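Local coordinates for predicted ATPase of the ABC class (Vibrio vulnificus, PDB 5D6A), which is a predicted ABC-class ATPase that probably binds and hydrolyses ATP, and is captured here with the non-hydrolysable analogue AMP-PNP, at residues H121-L126 with N222-M227; N145-G150 with A155-N160; L216-G221 with P287-E292. One frame throughout, in Å; residues are numbered along the deposited sequence.

Interaction 1. Residues H121-L126 with N222-M227; sequences HGQTVL and NCDLPM. With ANP (phosphoaminophosphonic acid-adenylate ester), chain C.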
# COMPACT_ATOMS: atom_id res chain seq x y z
N HIS A 121 -14.15 11.97 10.16
CA HIS A 121 -13.34 10.77 10.37
C HIS A 121 -14.09 9.46 10.20
O HIS A 121 -13.84 8.48 10.91
CB HIS A 121 -12.70 10.85 11.76
CG HIS A 121 -12.06 12.17 12.03
ND1 HIS A 121 -12.75 13.21 12.62
CD2 HIS A 121 -10.83 12.65 11.73
CE1 HIS A 121 -11.95 14.26 12.70
NE2 HIS A 121 -10.79 13.95 12.17
N GLY A 122 -15.01 9.43 9.23
CA GLY A 122 -15.77 8.23 8.92
C GLY A 122 -16.52 7.60 10.08
O GLY A 122 -17.33 8.25 10.74
N GLN A 123 -16.21 6.33 10.33
CA GLN A 123 -16.88 5.55 11.38
C GLN A 123 -16.34 5.76 12.79
O GLN A 123 -16.90 5.22 13.74
CB GLN A 123 -16.82 4.06 11.03
CG GLN A 123 -17.44 3.73 9.69
CD GLN A 123 -18.92 4.05 9.65
OE1 GLN A 123 -19.36 4.90 8.88
NE2 GLN A 123 -19.69 3.40 10.52
N THR A 124 -15.26 6.53 12.93
CA THR A 124 -14.66 6.75 14.24
C THR A 124 -14.91 8.14 14.82
O THR A 124 -15.28 9.07 14.10
CB THR A 124 -13.13 6.52 14.21
OG1 THR A 124 -12.54 7.39 13.24
CG2 THR A 124 -12.80 5.07 13.86
N VAL A 125 -14.70 8.25 16.12
CA VAL A 125 -14.83 9.50 16.85
C VAL A 125 -13.45 9.79 17.42
O VAL A 125 -13.01 9.15 18.38
CB VAL A 125 -15.85 9.38 17.99
CG1 VAL A 125 -15.94 10.69 18.76
CG2 VAL A 125 -17.21 8.97 17.44
N LEU A 126 -12.75 10.75 16.82
CA LEU A 126 -11.40 11.08 17.24
C LEU A 126 -11.31 12.44 17.90
O LEU A 126 -12.20 13.28 17.76
CB LEU A 126 -10.47 11.07 16.02
CG LEU A 126 -10.41 9.76 15.22
CD1 LEU A 126 -9.55 9.95 13.97
CD2 LEU A 126 -9.88 8.62 16.07
N ASN A 222 -12.75 -3.02 1.17
CA ASN A 222 -12.41 -1.63 0.87
C ASN A 222 -13.40 -0.63 1.49
O ASN A 222 -13.44 0.53 1.09
CB ASN A 222 -12.38 -1.41 -0.64
CG ASN A 222 -13.74 -1.65 -1.29
OD1 ASN A 222 -14.58 -2.37 -0.76
ND2 ASN A 222 -13.94 -1.06 -2.47
N CYS A 223 -14.18 -1.09 2.47
CA CYS A 223 -15.18 -0.24 3.10
C CYS A 223 -15.22 -0.53 4.60
O CYS A 223 -15.19 -1.68 5.01
CB CYS A 223 -16.53 -0.49 2.45
SG CYS A 223 -17.87 0.58 3.01
N ASP A 224 -15.30 0.53 5.41
CA ASP A 224 -15.30 0.37 6.87
C ASP A 224 -16.71 0.34 7.48
O ASP A 224 -16.85 0.25 8.71
CB ASP A 224 -14.46 1.48 7.51
CG ASP A 224 -14.08 1.18 8.96
OD1 ASP A 224 -13.84 -0.00 9.29
OD2 ASP A 224 -14.01 2.13 9.77
N LEU A 225 -17.75 0.43 6.65
CA LEU A 225 -19.14 0.38 7.14
C LEU A 225 -19.52 -1.06 7.45
O LEU A 225 -18.93 -1.98 6.90
CB LEU A 225 -20.10 0.98 6.10
CG LEU A 225 -20.15 2.51 5.97
CD1 LEU A 225 -18.77 3.11 5.78
CD2 LEU A 225 -21.07 2.89 4.83
N PRO A 226 -20.52 -1.26 8.33
CA PRO A 226 -20.91 -2.61 8.74
C PRO A 226 -21.75 -3.37 7.72
O PRO A 226 -22.52 -2.77 6.97
CB PRO A 226 -21.74 -2.36 9.99
CG PRO A 226 -22.38 -1.04 9.74
CD PRO A 226 -21.37 -0.23 8.96
N MSE A 227 -21.61 -4.69 7.74
CA MSE A 227 -22.38 -5.57 6.86
C MSE A 227 -23.78 -5.68 7.39
O MSE A 227 -23.97 -5.91 8.59
CB MSE A 227 -21.74 -6.95 6.87
CG MSE A 227 -22.47 -7.96 5.98
SE MSE A 227 -21.71 -9.75 6.29
CE MSE A 227 -20.19 -9.59 5.05
PG ANP C . -7.78 -15.24 8.68
O1G ANP C . -7.64 -14.64 10.05
O2G ANP C . -6.96 -14.54 7.62
O3G ANP C . -7.63 -16.75 8.70
PB ANP C . -10.70 -16.14 8.38
O1B ANP C . -10.83 -16.49 9.83
O2B ANP C . -10.36 -17.25 7.42
N3B ANP C . -9.44 -14.92 8.22
PA ANP C . -12.35 -13.96 7.69
O1A ANP C . -12.93 -13.32 8.93
O2A ANP C . -11.10 -13.37 7.09
O3A ANP C . -12.13 -15.53 7.96
O5' ANP C . -13.47 -13.98 6.55
C5' ANP C . -14.77 -14.51 6.81
C4' ANP C . -15.77 -13.92 5.82
O4' ANP C . -17.08 -14.02 6.39
C3' ANP C . -15.54 -12.45 5.52
O3' ANP C . -15.85 -12.17 4.15
C2' ANP C . -16.47 -11.72 6.46
O2' ANP C . -16.98 -10.51 5.87
C1' ANP C . -17.59 -12.73 6.73
N9 ANP C . -18.01 -12.71 8.16
C8 ANP C . -17.20 -12.71 9.24
N7 ANP C . -17.94 -12.69 10.38
C5 ANP C . -19.24 -12.68 10.03
C6 ANP C . -20.54 -12.66 10.73
N6 ANP C . -20.60 -12.64 12.08
N1 ANP C . -21.67 -12.65 9.98
C2 ANP C . -21.63 -12.67 8.63
N3 ANP C . -20.48 -12.69 7.94
C4 ANP C . -19.27 -12.70 8.56
O HOH W 1 -14.10 4.90 9.22
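Gln123, third residue of the type II' beta turn from His121 to Thr124, packs against Asp224 and Leu225 at a corner of the chain leading to the nucleotide pocket, and illustrates how a tight turn can present one long side chain to a neighbouring loop. The turn is closed twice on a single acceptor. Thr124 N donates to His121 O over 3.1 Å, and Thr124 OG1 reaches the same oxygen at 2.9 Å, lying in the carbonyl plane.

From this base Gln123 slides past Asp224, the two side chains running in opposite directions with amide and carboxylate planes almost perpendicular, at 86°. Gln123 CB lies 3.6 Å from Asp224 OD2, so the aliphatic root of the glutamine, not its amide, borders the carboxylate. With CG anti to its own carbonyl carbon, the chain then bends at chi2 (-62°) and brings Gln123 OE1 to 3.6 Å from Leu225 CD1, crossing the leucine at about a right angle. Gln123 NE2 is hydrogen-bonded to Asp289 OD1. No direct hydrogen bond joins the segments; instead a water accepts from Gln123 N at 2.8 Å and donates to Asp224 OD2 at 2.8 Å. Asp224 OD1 forms a salt bridge with Arg291 NH1. Farther on, the selenium of Met227, a selenomethionine, lies 3.6 Å from N3 of the AMP-PNP adenine.

This near-surface contact joins the N-terminal family region to the P-loop region. Strand 124-125 pairs antiparallel with strand 284-285, with Gln123 and Val125 bonded through their backbones to Ile286 and Asn284, while Leu225 and Met227 are bonded to Val219 and Pro217 of the preceding loop.

Interaction 2. Residues N145-G150 with A155-N160; sequences NLPAEG and AKKAIN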
# COMPACT_ATOMS: atom_id res chain seq x y z
N ASN A 145 -13.04 26.60 -0.45
CA ASN A 145 -12.47 26.69 -1.78
C ASN A 145 -12.97 27.97 -2.46
O ASN A 145 -14.09 28.03 -2.96
CB ASN A 145 -12.84 25.45 -2.60
CG ASN A 145 -12.12 25.39 -3.93
OD1 ASN A 145 -11.33 26.27 -4.27
ND2 ASN A 145 -12.37 24.32 -4.68
N LEU A 146 -12.12 28.99 -2.47
CA LEU A 146 -12.46 30.29 -3.06
C LEU A 146 -12.66 30.19 -4.58
O LEU A 146 -11.78 29.68 -5.28
CB LEU A 146 -11.38 31.32 -2.72
CG LEU A 146 -11.16 31.56 -1.22
CD1 LEU A 146 -9.99 32.50 -0.99
CD2 LEU A 146 -12.41 32.10 -0.55
N PRO A 147 -13.81 30.68 -5.08
CA PRO A 147 -14.16 30.59 -6.50
C PRO A 147 -13.54 31.65 -7.40
O PRO A 147 -13.03 32.67 -6.93
CB PRO A 147 -15.68 30.77 -6.48
CG PRO A 147 -15.90 31.72 -5.35
CD PRO A 147 -14.85 31.40 -4.32
N ALA A 148 -13.62 31.40 -8.71
CA ALA A 148 -13.08 32.29 -9.72
C ALA A 148 -13.46 31.77 -11.10
O ALA A 148 -13.78 30.59 -11.25
CB ALA A 148 -11.57 32.39 -9.59
N GLU A 149 -13.42 32.64 -12.10
CA GLU A 149 -13.74 32.26 -13.49
C GLU A 149 -12.45 31.87 -14.21
O GLU A 149 -12.03 32.52 -15.16
CB GLU A 149 -14.49 33.39 -14.22
CG GLU A 149 -13.77 34.74 -14.24
CD GLU A 149 -14.51 35.80 -15.04
OE1 GLU A 149 -15.64 35.53 -15.51
OE2 GLU A 149 -13.96 36.91 -15.21
N GLY A 150 -11.84 30.78 -13.74
CA GLY A 150 -10.57 30.31 -14.29
C GLY A 150 -9.46 30.86 -13.42
O GLY A 150 -8.67 30.10 -12.84
N ALA A 155 -16.20 37.80 -6.89
CA ALA A 155 -16.52 38.35 -5.58
C ALA A 155 -17.95 38.04 -5.15
O ALA A 155 -18.18 37.64 -4.02
CB ALA A 155 -16.28 39.85 -5.56
N LYS A 156 -18.90 38.23 -6.06
CA LYS A 156 -20.31 37.99 -5.74
C LYS A 156 -20.55 36.57 -5.24
O LYS A 156 -21.35 36.35 -4.33
CB LYS A 156 -21.20 38.28 -6.95
CG LYS A 156 -22.68 38.17 -6.64
CD LYS A 156 -23.55 38.64 -7.79
CE LYS A 156 -25.02 38.62 -7.40
NZ LYS A 156 -25.89 39.12 -8.49
N LYS A 157 -19.85 35.60 -5.82
CA LYS A 157 -19.99 34.21 -5.42
C LYS A 157 -19.32 34.07 -4.05
O LYS A 157 -19.89 33.49 -3.12
CB LYS A 157 -19.32 33.27 -6.43
CG LYS A 157 -20.00 31.91 -6.58
CD LYS A 157 -20.30 31.21 -5.27
CE LYS A 157 -20.99 29.88 -5.51
NZ LYS A 157 -21.39 29.22 -4.23
N ALA A 158 -18.11 34.61 -3.93
CA ALA A 158 -17.35 34.58 -2.68
C ALA A 158 -18.15 35.18 -1.52
O ALA A 158 -18.13 34.66 -0.41
CB ALA A 158 -16.03 35.31 -2.84
N ILE A 159 -18.85 36.28 -1.80
CA ILE A 159 -19.69 36.94 -0.81
C ILE A 159 -20.80 35.99 -0.37
O ILE A 159 -21.03 35.80 0.82
CB ILE A 159 -20.32 38.24 -1.38
CG1 ILE A 159 -19.25 39.31 -1.60
CG2 ILE A 159 -21.36 38.81 -0.42
CD1 ILE A 159 -19.76 40.55 -2.31
N ASN A 160 -21.46 35.38 -1.35
CA ASN A 160 -22.55 34.44 -1.08
C ASN A 160 -22.11 33.29 -0.17
O ASN A 160 -22.83 32.89 0.73
CB ASN A 160 -23.08 33.87 -2.41
CG ASN A 160 -24.30 32.98 -2.22
OD1 ASN A 160 -25.11 33.21 -1.33
ND2 ASN A 160 -24.44 31.98 -3.09
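Pro147 lays its ring against Lys157 and Ala158 in the opening turns of helix 155-172, a small example of a proline packed on a helix without any hydrogen bond between the two segments. Ala155 begins the helix: its N donates to Glu36, its carbonyl O accepts from Ile159 N at 2.7 Å, and its CB points away from Pro147. Lys156 continues the pattern, its carbonyl O receiving Asn160 N at 3.1 Å.

With Lys157 the helix meets the proline. Its CB stands 3.9 Å from Pro147 CG, and the two side chains cross at about a right angle. The lysine chain bends at chi2 (-49°) and carries its end away from the ring, where NZ forms a salt bridge with Glu113; only the root of the side chain therefore belongs to the apolar patch. Ala158 follows, with its N 3.9 Å from the same Pro147 CG and its CB 4.3 Å from Pro147 CD. Ala158 and Ile159 both also touch Leu32 of helix 23-33.

Strand 148-149, weakly bonded, pairs antiparallel with strand 152-153 in the short link between the segments, so the whole is a short beta hairpin running straight into a helix, whose first turns fold back on the residue preceding the hairpin.

Interaction 3. Residues L216-G221 with P287-E292; sequences LPRVAG and PGDGRE. Unlike the reference sequence in segment 287-292: Gly288 (reference Ser). With ANP (phosphoaminophosphonic acid-adenylate ester), chain C.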
# COMPACT_ATOMS: atom_id res chain seq x y z
N LEU A 216 -19.49 -7.40 13.61
CA LEU A 216 -18.05 -7.33 13.33
C LEU A 216 -17.67 -7.16 11.84
O LEU A 216 -16.89 -6.28 11.51
CB LEU A 216 -17.35 -8.56 13.91
CG LEU A 216 -17.66 -8.88 15.38
CD1 LEU A 216 -16.91 -10.13 15.83
CD2 LEU A 216 -17.34 -7.71 16.28
N PRO A 217 -18.23 -8.00 10.94
CA PRO A 217 -17.84 -7.89 9.53
C PRO A 217 -18.27 -6.59 8.86
O PRO A 217 -19.34 -6.05 9.17
CB PRO A 217 -18.58 -9.07 8.88
CG PRO A 217 -19.78 -9.25 9.73
CD PRO A 217 -19.31 -8.98 11.13
N ARG A 218 -17.44 -6.10 7.94
CA ARG A 218 -17.72 -4.87 7.21
C ARG A 218 -18.37 -5.26 5.89
O ARG A 218 -18.38 -6.44 5.54
CB ARG A 218 -16.44 -4.06 6.96
CG ARG A 218 -15.48 -3.97 8.14
CD ARG A 218 -16.18 -3.81 9.49
NE ARG A 218 -16.99 -2.60 9.60
CZ ARG A 218 -17.86 -2.38 10.58
NH1 ARG A 218 -18.07 -3.29 11.53
NH2 ARG A 218 -18.55 -1.25 10.60
N VAL A 219 -18.91 -4.30 5.14
CA VAL A 219 -19.57 -4.62 3.87
C VAL A 219 -18.59 -5.27 2.90
O VAL A 219 -18.95 -6.20 2.18
CB VAL A 219 -20.25 -3.40 3.20
CG1 VAL A 219 -21.25 -2.75 4.14
CG2 VAL A 219 -19.23 -2.37 2.73
N ALA A 220 -17.35 -4.79 2.90
CA ALA A 220 -16.32 -5.32 2.01
C ALA A 220 -14.94 -4.98 2.54
O ALA A 220 -14.81 -4.29 3.56
CB ALA A 220 -16.51 -4.77 0.61
N GLY A 221 -13.91 -5.45 1.85
CA GLY A 221 -12.53 -5.20 2.24
C GLY A 221 -12.06 -3.76 2.03
O GLY A 221 -11.08 -3.34 2.65
N PRO A 287 -22.52 5.51 16.64
CA PRO A 287 -23.66 4.61 16.83
C PRO A 287 -24.07 3.93 15.52
O PRO A 287 -23.93 4.52 14.45
CB PRO A 287 -24.77 5.54 17.32
CG PRO A 287 -24.07 6.71 17.90
CD PRO A 287 -22.83 6.88 17.07
N GLY A 288 -24.56 2.70 15.62
CA GLY A 288 -25.00 1.94 14.45
C GLY A 288 -23.86 1.34 13.65
O GLY A 288 -24.10 0.56 12.72
N ASP A 289 -22.63 1.68 14.02
CA ASP A 289 -21.45 1.17 13.33
C ASP A 289 -21.28 -0.33 13.49
O ASP A 289 -20.69 -0.98 12.62
CB ASP A 289 -20.19 1.84 13.88
CG ASP A 289 -18.93 1.29 13.27
OD1 ASP A 289 -18.81 1.30 12.02
OD2 ASP A 289 -18.04 0.86 14.03
N GLY A 290 -21.77 -0.87 14.60
CA GLY A 290 -21.67 -2.30 14.88
C GLY A 290 -20.55 -2.61 15.87
O GLY A 290 -20.54 -3.67 16.49
N ARG A 291 -19.61 -1.67 16.03
CA ARG A 291 -18.48 -1.85 16.93
C ARG A 291 -18.46 -0.83 18.08
O ARG A 291 -17.55 -0.87 18.92
CB ARG A 291 -17.17 -1.72 16.14
CG ARG A 291 -17.00 -2.77 15.05
CD ARG A 291 -15.86 -2.41 14.10
NE ARG A 291 -16.18 -1.21 13.33
CZ ARG A 291 -15.41 -0.69 12.38
NH1 ARG A 291 -14.25 -1.25 12.05
NH2 ARG A 291 -15.80 0.41 11.74
N GLU A 292 -19.45 0.06 18.14
CA GLU A 292 -19.48 1.10 19.18
C GLU A 292 -19.55 0.59 20.63
O GLU A 292 -19.49 1.38 21.56
CB GLU A 292 -20.59 2.14 18.94
CG GLU A 292 -22.04 1.68 19.11
CD GLU A 292 -22.57 0.84 17.96
OE1 GLU A 292 -21.76 0.33 17.15
OE2 GLU A 292 -23.80 0.70 17.86
PG ANP C . -7.78 -15.24 8.68
O1G ANP C . -7.64 -14.64 10.05
O2G ANP C . -6.96 -14.54 7.62
O3G ANP C . -7.63 -16.75 8.70
PB ANP C . -10.70 -16.14 8.38
O1B ANP C . -10.83 -16.49 9.83
O2B ANP C . -10.36 -17.25 7.42
N3B ANP C . -9.44 -14.92 8.22
PA ANP C . -12.35 -13.96 7.69
O1A ANP C . -12.93 -13.32 8.93
O2A ANP C . -11.10 -13.37 7.09
O3A ANP C . -12.13 -15.53 7.96
O5' ANP C . -13.47 -13.98 6.55
C5' ANP C . -14.77 -14.51 6.81
C4' ANP C . -15.77 -13.92 5.82
O4' ANP C . -17.08 -14.02 6.39
C3' ANP C . -15.54 -12.45 5.52
O3' ANP C . -15.85 -12.17 4.15
C2' ANP C . -16.47 -11.72 6.46
O2' ANP C . -16.98 -10.51 5.87
C1' ANP C . -17.59 -12.73 6.73
N9 ANP C . -18.01 -12.71 8.16
C8 ANP C . -17.20 -12.71 9.24
N7 ANP C . -17.94 -12.69 10.38
C5 ANP C . -19.24 -12.68 10.03
C6 ANP C . -20.54 -12.66 10.73
N6 ANP C . -20.60 -12.64 12.08
N1 ANP C . -21.67 -12.65 9.98
C2 ANP C . -21.63 -12.67 8.63
N3 ANP C . -20.48 -12.69 7.94
C4 ANP C . -19.27 -12.70 8.56
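Arg218 and Arg291 lay their guanidinium groups flat on one another, a stack held within a three-residue salt-bridge network completed by Asp289, in two loops of the P-loop domain. The planes are 18° apart with centres 3.5 Å from each other, and the overlap is offset: Arg291 NE sits over one face of Arg218, toward its rim. Such stacking of like charges is plausible because the Asp289 carboxylate beside the stack probably offsets both charges.

Arg291 grips Asp289 side-on, Arg291 NE giving to Asp289 OD2 at 2.9 Å and Arg291 NH2 to Asp289 OD1 at 3.2 Å, on the oxygen's syn lone pair. Arg218 comes from another direction, crossing the aspartate at about a right angle. Arg218 NH2 forms a salt bridge with Asp289 OD1 at 2.9 Å and also donates to the backbone Asp289 O at 3.0 Å, nearly straight at 170°. Bends at chi2 and chi3 (-61°) fold the Arg218 chain so that NH1 donates to Leu216 O, in the guanidinium plane; together with the bond to Asp289 O, also in its plane, this should restrain the group's rotation. Outside the two loops, Arg218 NH2 is also hydrogen-bonded to Asp224 O. Next to Arg218, on the nucleotide side, Pro217 CG rests 3.5 Å from C5 of the adenine.

Overall arrangement
Interactions 1 and 3 are neighbours, their centres about 7 Å apart, whereas interaction 2 lies remote, its centre about 33 Å from that of the first and about 40 Å from that of the third. The near pair shares a polar network: the side chains of Gln123 and Asp224 in interaction 1 reach the buried charges of interaction 3, and both contacts touch AMP-PNP. Their chemistry differs with depth. Interaction 3, buried, relies on charge and stacking; interaction 1, at the surface, uses a bridging water and aliphatic contacts. Interaction 2, partly buried in the N-terminal region, is apolar packing between segments close in sequence, nested along the chain inside the loop closed by interaction 1.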